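PDB 3BTP: single-strand DNA-binding protein, which binds single-stranded but not double-stranded DNA whatever its sequence, and mediates nuclear uptake of the transferred T-DNA strand during plant transformation by Agrobacterium. Local coordinates for residues Tyr152-Gly155 and Tyr159-Pro162; Lys306-Ser309 and Ile313-Asp316; Arg395-Ala400 and Asn404-Pro409. All coordinates share one frame; numbering follows the deposited sequence.

Contact 1: residues Tyr152-Gly155 and Tyr159-Pro162; sequences YRDG and YYPP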
# COMPACT_ATOMS: atom_id res chain seq x y z
N TYR A 152 -9.37 8.05 -10.80
CA TYR A 152 -8.55 9.19 -10.32
C TYR A 152 -7.14 8.71 -9.89
O TYR A 152 -7.04 7.78 -9.10
CB TYR A 152 -9.23 9.86 -9.14
CG TYR A 152 -10.64 10.27 -9.44
CD1 TYR A 152 -10.89 11.51 -10.02
CD2 TYR A 152 -11.72 9.41 -9.18
CE1 TYR A 152 -12.17 11.89 -10.34
CE2 TYR A 152 -13.02 9.77 -9.49
CZ TYR A 152 -13.23 11.03 -10.05
OH TYR A 152 -14.49 11.45 -10.32
N ARG A 153 -6.09 9.32 -10.40
CA ARG A 153 -4.71 8.95 -10.08
C ARG A 153 -4.42 9.47 -8.65
O ARG A 153 -4.77 10.60 -8.33
CB ARG A 153 -3.76 9.62 -11.06
CG ARG A 153 -2.32 9.06 -11.00
CD ARG A 153 -1.31 9.99 -11.78
NE ARG A 153 0.07 9.46 -11.68
CZ ARG A 153 0.56 8.43 -12.39
NH1 ARG A 153 -0.17 7.82 -13.33
NH2 ARG A 153 1.83 8.03 -12.18
N ASP A 154 -3.84 8.64 -7.77
CA ASP A 154 -3.44 9.10 -6.43
C ASP A 154 -1.97 9.51 -6.48
O ASP A 154 -1.40 9.59 -7.56
CB ASP A 154 -3.77 8.08 -5.32
CG ASP A 154 -2.80 6.86 -5.26
OD1 ASP A 154 -1.81 6.78 -6.04
OD2 ASP A 154 -3.08 5.93 -4.43
N GLY A 155 -1.34 9.71 -5.30
CA GLY A 155 0.02 10.20 -5.28
C GLY A 155 1.12 9.28 -5.78
O GLY A 155 2.19 9.75 -6.13
N TYR A 159 -5.00 4.06 -9.34
CA TYR A 159 -6.20 4.67 -9.88
C TYR A 159 -7.45 4.16 -9.13
O TYR A 159 -7.72 2.94 -9.04
CB TYR A 159 -6.29 4.46 -11.44
CG TYR A 159 -5.43 5.44 -12.27
CD1 TYR A 159 -5.93 6.64 -12.69
CD2 TYR A 159 -4.11 5.18 -12.55
CE1 TYR A 159 -5.16 7.55 -13.44
CE2 TYR A 159 -3.30 6.09 -13.27
CZ TYR A 159 -3.84 7.27 -13.72
OH TYR A 159 -3.06 8.19 -14.41
N TYR A 160 -8.21 5.11 -8.61
CA TYR A 160 -9.40 4.84 -7.78
C TYR A 160 -10.63 5.21 -8.54
O TYR A 160 -10.70 6.29 -9.11
CB TYR A 160 -9.42 5.71 -6.52
CG TYR A 160 -8.47 5.29 -5.42
CD1 TYR A 160 -8.96 4.64 -4.28
CD2 TYR A 160 -7.08 5.51 -5.52
CE1 TYR A 160 -8.12 4.27 -3.27
CE2 TYR A 160 -6.22 5.10 -4.51
CZ TYR A 160 -6.75 4.48 -3.38
OH TYR A 160 -5.94 4.11 -2.32
N PRO A 161 -11.64 4.30 -8.49
CA PRO A 161 -12.97 4.62 -9.03
C PRO A 161 -13.68 5.41 -7.96
O PRO A 161 -13.18 5.46 -6.84
CB PRO A 161 -13.61 3.22 -9.27
CG PRO A 161 -12.95 2.31 -8.19
CD PRO A 161 -11.56 2.94 -7.88
N PRO A 162 -14.82 6.05 -8.29
CA PRO A 162 -15.38 7.15 -7.52
C PRO A 162 -15.74 6.91 -6.05
O PRO A 162 -15.38 7.76 -5.26
CB PRO A 162 -16.63 7.56 -8.37
CG PRO A 162 -16.24 7.14 -9.75
CD PRO A 162 -15.61 5.82 -9.52
O HOH W 1 -4.02 5.60 -1.96
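Y152 and Y160 form the antiparallel hydrogen-bonded pair of a short beta hairpin. Y152 N donates to Y160 O at 2.8 Å with an N-H...O angle of 171°, and Y160 N returns a bond to Y152 O at 3.0 Å. That second carbonyl is also approached by Y159 CA, a CA-H...O contact that adds to the backbone seam. The Y152 ring meets the partner strand by its edge, with Y160 O beside CD2 and P162 CA beside CE2, while its hydroxyl bonds to R150.

R153 faces Y159 in the adjoining non-hydrogen-bonded pair, where the CA atoms are 4.5 Å apart. The arginine backbone supplies CA over one face of the Y159 ring, offset toward the rim, and its CB lies 3.5 Å from Y159 CE1. With CG anti to the backbone N (chi1 -168°) and the chain extended as far as NE, the guanidinium is carried past the ring to the phenol end. There NH1 donates to Y159 OH at 3.1 Å, the oxygen lying almost exactly in the guanidinium plane. D115 and E304 form salt bridges with the same NH1, and the D115 carbonyl also engages Y159 OH, so both polar ends have several partners.

D154 leaves the strand and turns its carboxylate to the Y160 ring: OD2 lies in the ring plane, 3.2 Å from CE2. A water accepts from Y160 OH and donates to D154 OD2 at 2.7 Å, closing a bridge, while N158 holds the same oxygen.

The hairpin ends a four-stranded antiparallel sheet, with 159-160 as its outermost strand within the chain. On the Y152 and Y160 side lies helix 162-167, whose A165 is touched by both side chains; W199 and H203 of helix 186-206 pack against Y152, and K266 of strand 263-266 touches R153 and Y159.

Contact 2: residues Lys306-Ser309 and Ile313-Asp316; sequences KLKS and IMHD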
# COMPACT_ATOMS: atom_id res chain seq x y z
N LYS A 306 -1.12 -1.30 -14.17
CA LYS A 306 -2.00 -1.41 -13.02
C LYS A 306 -2.67 -2.76 -12.98
O LYS A 306 -3.17 -3.29 -13.99
CB LYS A 306 -3.15 -0.39 -13.08
CG LYS A 306 -2.70 0.90 -13.65
CD LYS A 306 -1.52 1.57 -12.87
CE LYS A 306 -1.11 2.87 -13.64
NZ LYS A 306 -0.11 3.73 -12.91
N LEU A 307 -2.74 -3.24 -11.75
CA LEU A 307 -3.33 -4.54 -11.44
C LEU A 307 -4.50 -4.27 -10.46
O LEU A 307 -4.34 -3.63 -9.41
CB LEU A 307 -2.23 -5.39 -10.85
CG LEU A 307 -1.27 -6.22 -11.70
CD1 LEU A 307 -1.38 -6.12 -13.17
CD2 LEU A 307 0.12 -5.99 -11.27
N LYS A 308 -5.66 -4.73 -10.85
CA LYS A 308 -6.89 -4.53 -10.11
C LYS A 308 -7.01 -5.26 -8.79
O LYS A 308 -6.67 -6.45 -8.67
CB LYS A 308 -8.06 -4.96 -10.96
CG LYS A 308 -9.26 -4.38 -10.37
CD LYS A 308 -10.46 -4.48 -11.26
CE LYS A 308 -11.46 -5.39 -10.60
NZ LYS A 308 -12.78 -4.68 -10.85
N SER A 309 -7.52 -4.54 -7.83
CA SER A 309 -7.81 -5.07 -6.54
C SER A 309 -9.28 -5.57 -6.54
O SER A 309 -10.09 -5.14 -7.39
CB SER A 309 -7.52 -3.94 -5.52
OG SER A 309 -8.11 -4.19 -4.29
N ILE A 313 -9.91 -0.79 -7.07
CA ILE A 313 -8.67 -0.04 -7.23
C ILE A 313 -7.68 -0.71 -8.18
O ILE A 313 -7.41 -1.87 -8.07
CB ILE A 313 -7.96 0.25 -5.85
CG1 ILE A 313 -8.95 0.84 -4.83
CG2 ILE A 313 -6.66 1.08 -6.03
CD1 ILE A 313 -8.36 0.84 -3.48
N MET A 314 -7.11 0.07 -9.08
CA MET A 314 -6.04 -0.36 -9.96
C MET A 314 -4.72 0.12 -9.43
O MET A 314 -4.33 1.28 -9.64
CB MET A 314 -6.31 0.23 -11.35
CG MET A 314 -7.66 -0.13 -11.81
SD MET A 314 -7.79 -1.48 -12.98
CE MET A 314 -6.40 -2.27 -12.86
N HIS A 315 -4.03 -0.76 -8.72
CA HIS A 315 -2.77 -0.46 -8.12
C HIS A 315 -1.66 -0.57 -9.15
O HIS A 315 -1.59 -1.56 -9.92
CB HIS A 315 -2.45 -1.37 -6.93
CG HIS A 315 -3.37 -1.23 -5.76
ND1 HIS A 315 -3.23 -0.24 -4.79
CD2 HIS A 315 -4.41 -1.99 -5.36
CE1 HIS A 315 -4.18 -0.38 -3.87
NE2 HIS A 315 -4.90 -1.44 -4.19
N ASP A 316 -0.81 0.47 -9.18
CA ASP A 316 0.40 0.45 -9.93
C ASP A 316 1.24 -0.70 -9.42
O ASP A 316 1.41 -0.91 -8.21
CB ASP A 316 1.18 1.74 -9.76
CG ASP A 316 2.35 1.84 -10.75
OD1 ASP A 316 2.12 2.07 -12.00
OD2 ASP A 316 3.49 1.63 -10.29
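K306 NZ meets D316 OD1 in a 2.9 Å salt bridge at the open end of an antiparallel beta hairpin, whose segments 306-308 and 314-316 run at 144° to each other. The lysine nitrogen approaches OD1 on its anti side, 25° out of the carboxylate plane. On the same face, M314 folds back against the opposite strand: bends at chi2 (-101°) and chi3 carry CE to 3.3 Å from K308 N and 3.7 Å from K308 CB. The backbone joins L307 to H315 by a reciprocal pair, L307 N to H315 O at 2.7 Å and the less straight H315 N to L307 O, whose donor sits well above the carbonyl plane.

Further out, E304 and the G157 carbonyl share K306 NZ with D316. The other carboxylate oxygen, OD2, weakly caps helix 317-323 through K318 N and Y319 N, so this aspartate links strand pairing to the start of the helix. L264 of strand 263-266 packs on K306 and M314, whereas L320 of helix 317-323 contacts L307 and H315. S309 OG and H315 NE2 each hydrogen-bond to an acidic side chain on the chain of another protein, placing that side of the hairpin at an intermolecular interface. The H315 ring presents its edge to S309 CB, 3.7 Å from CD2, while I313 CG2 lies 3.5 Å above the ring plane, over its centre.

Contact 3: residues Arg395-Ala400 and Asn404-Pro409; sequences RVQVLA and NRYMSP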
# COMPACT_ATOMS: atom_id res chain seq x y z
N ARG A 395 17.60 7.10 14.13
CA ARG A 395 16.34 6.41 14.05
C ARG A 395 16.39 5.29 12.96
O ARG A 395 15.43 4.59 12.72
CB ARG A 395 15.27 7.48 13.78
CG ARG A 395 14.88 8.25 15.02
CD ARG A 395 13.86 9.33 14.71
NE ARG A 395 13.32 9.86 15.98
CZ ARG A 395 12.17 9.52 16.58
NH1 ARG A 395 11.32 8.62 16.03
NH2 ARG A 395 11.84 10.12 17.72
N VAL A 396 17.54 5.10 12.35
CA VAL A 396 17.70 4.17 11.22
C VAL A 396 18.33 2.87 11.70
O VAL A 396 19.25 2.92 12.54
CB VAL A 396 18.57 4.82 10.09
CG1 VAL A 396 19.00 3.81 9.05
CG2 VAL A 396 17.79 6.01 9.44
N GLN A 397 17.80 1.75 11.17
CA GLN A 397 18.21 0.33 11.42
C GLN A 397 18.48 -0.22 10.06
O GLN A 397 17.75 0.09 9.17
CB GLN A 397 17.05 -0.55 11.93
CG GLN A 397 16.85 -0.43 13.40
CD GLN A 397 15.79 -1.40 13.96
OE1 GLN A 397 14.64 -1.52 13.47
NE2 GLN A 397 16.19 -2.12 14.94
N VAL A 398 19.51 -1.05 9.92
CA VAL A 398 19.89 -1.64 8.64
C VAL A 398 20.04 -3.16 8.86
O VAL A 398 20.47 -3.62 9.93
CB VAL A 398 21.19 -0.96 8.04
CG1 VAL A 398 20.87 0.50 7.56
CG2 VAL A 398 22.28 -0.93 9.09
N LEU A 399 19.62 -3.92 7.84
CA LEU A 399 19.66 -5.38 7.88
C LEU A 399 21.11 -5.99 7.65
O LEU A 399 21.76 -5.64 6.69
CB LEU A 399 18.72 -5.95 6.84
CG LEU A 399 18.28 -7.37 7.09
CD1 LEU A 399 17.54 -7.56 8.45
CD2 LEU A 399 17.45 -7.84 5.83
N ALA A 400 21.58 -6.87 8.56
CA ALA A 400 22.79 -7.68 8.39
C ALA A 400 22.76 -8.48 7.09
O ALA A 400 21.71 -8.78 6.55
CB ALA A 400 22.93 -8.66 9.56
N ASN A 404 18.91 -11.56 9.18
CA ASN A 404 18.23 -11.94 10.45
C ASN A 404 18.27 -10.93 11.56
O ASN A 404 17.60 -11.09 12.56
CB ASN A 404 18.81 -13.24 11.01
CG ASN A 404 18.48 -14.43 10.16
OD1 ASN A 404 19.35 -15.26 9.95
ND2 ASN A 404 17.25 -14.48 9.61
N ARG A 405 19.09 -9.92 11.38
CA ARG A 405 19.35 -8.99 12.42
C ARG A 405 19.33 -7.54 11.91
O ARG A 405 19.96 -7.26 10.93
CB ARG A 405 20.76 -9.28 12.95
CG ARG A 405 21.15 -8.30 14.09
CD ARG A 405 22.44 -8.83 14.80
NE ARG A 405 22.14 -9.96 15.70
CZ ARG A 405 23.08 -10.57 16.43
NH1 ARG A 405 24.32 -10.16 16.34
NH2 ARG A 405 22.80 -11.56 17.24
N TYR A 406 18.73 -6.66 12.67
CA TYR A 406 18.91 -5.19 12.55
C TYR A 406 19.89 -4.57 13.52
O TYR A 406 19.97 -4.94 14.70
CB TYR A 406 17.58 -4.42 12.68
CG TYR A 406 16.66 -4.58 11.48
CD1 TYR A 406 15.53 -5.39 11.57
CD2 TYR A 406 16.87 -3.82 10.28
CE1 TYR A 406 14.60 -5.50 10.48
CE2 TYR A 406 15.97 -3.91 9.15
CZ TYR A 406 14.85 -4.79 9.28
OH TYR A 406 13.96 -4.96 8.26
N MET A 407 20.62 -3.59 13.01
CA MET A 407 21.60 -2.86 13.80
C MET A 407 21.68 -1.43 13.28
O MET A 407 21.21 -1.12 12.19
CB MET A 407 22.99 -3.57 13.74
CG MET A 407 23.69 -3.60 12.40
SD MET A 407 25.08 -4.73 12.18
CE MET A 407 24.19 -6.26 11.86
N SER A 408 22.26 -0.54 14.06
CA SER A 408 22.63 0.78 13.54
C SER A 408 23.53 0.73 12.30
O SER A 408 24.27 -0.22 12.05
CB SER A 408 23.30 1.66 14.64
OG SER A 408 24.63 1.20 14.83
N PRO A 409 23.46 1.78 11.50
CA PRO A 409 24.37 1.90 10.35
C PRO A 409 25.87 1.94 10.69
O PRO A 409 26.66 1.31 9.95
CB PRO A 409 23.90 3.24 9.68
CG PRO A 409 22.51 3.46 10.25
CD PRO A 409 22.49 2.89 11.60
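L399 holds CG anti to its backbone nitrogen (chi1 -158°), and its chi2 of 59° then directs CD1, rather than CD2, over the ring of Y406, whose own CG is anti to the carbonyl carbon. The methyl lies 3.9 Å from the ring centroid and only 8° off the normal, a CH-pi contact. On the opposite side, Q397 OE1 lies over the ring toward its CG rim, buried without a modelled partner, while NE2 passes alongside Y406 CB at 3.5 Å. The ring thus has L399 on one face and the Q397 amide oxygen, off-centre, on the other, and P347 O accepts from its hydroxyl.

On the other side of the strands, M407 bends at chi3 to put CE 3.6 Å from A400 CB, and P409 CG meets V396 CG1 at 3.7 Å. Backbone hydrogen bonds in both directions join V398 and M407, and a further one runs from A400 N to R405 O at 2.9 Å. Beyond, S408 OG caps helix 409-415 at R411 N. Backbone bonds to A348 and T350 on one flank and to Y495 on the other make this an antiparallel hairpin within a closed eight-stranded beta-barrel sheet.

How the contacts relate
Contacts 1 and 2 are neighbours, their centres 10 Å apart, joining two four-stranded sheets of the same strand order: Y159 N lies 2.9 Å from M314 O, a probable hydrogen bond between the two end strands. Y160 CE1 packs on I313 CD1 at 3.4 Å. E304 pairs with both R153 and K306, which may offset the closeness of these two positive groups. A bound PEG, probably from the crystallisation liquor, hydrogen-bonds G155 N in contact 1. Contact 3 stands apart in the barrel, its centre about 35 Å from that of contact 1 and 32 Å from that of contact 2, nearest atoms no closer than about 21 Å. Contacts 1 and 3 lie on opposite sides of the chain's centre.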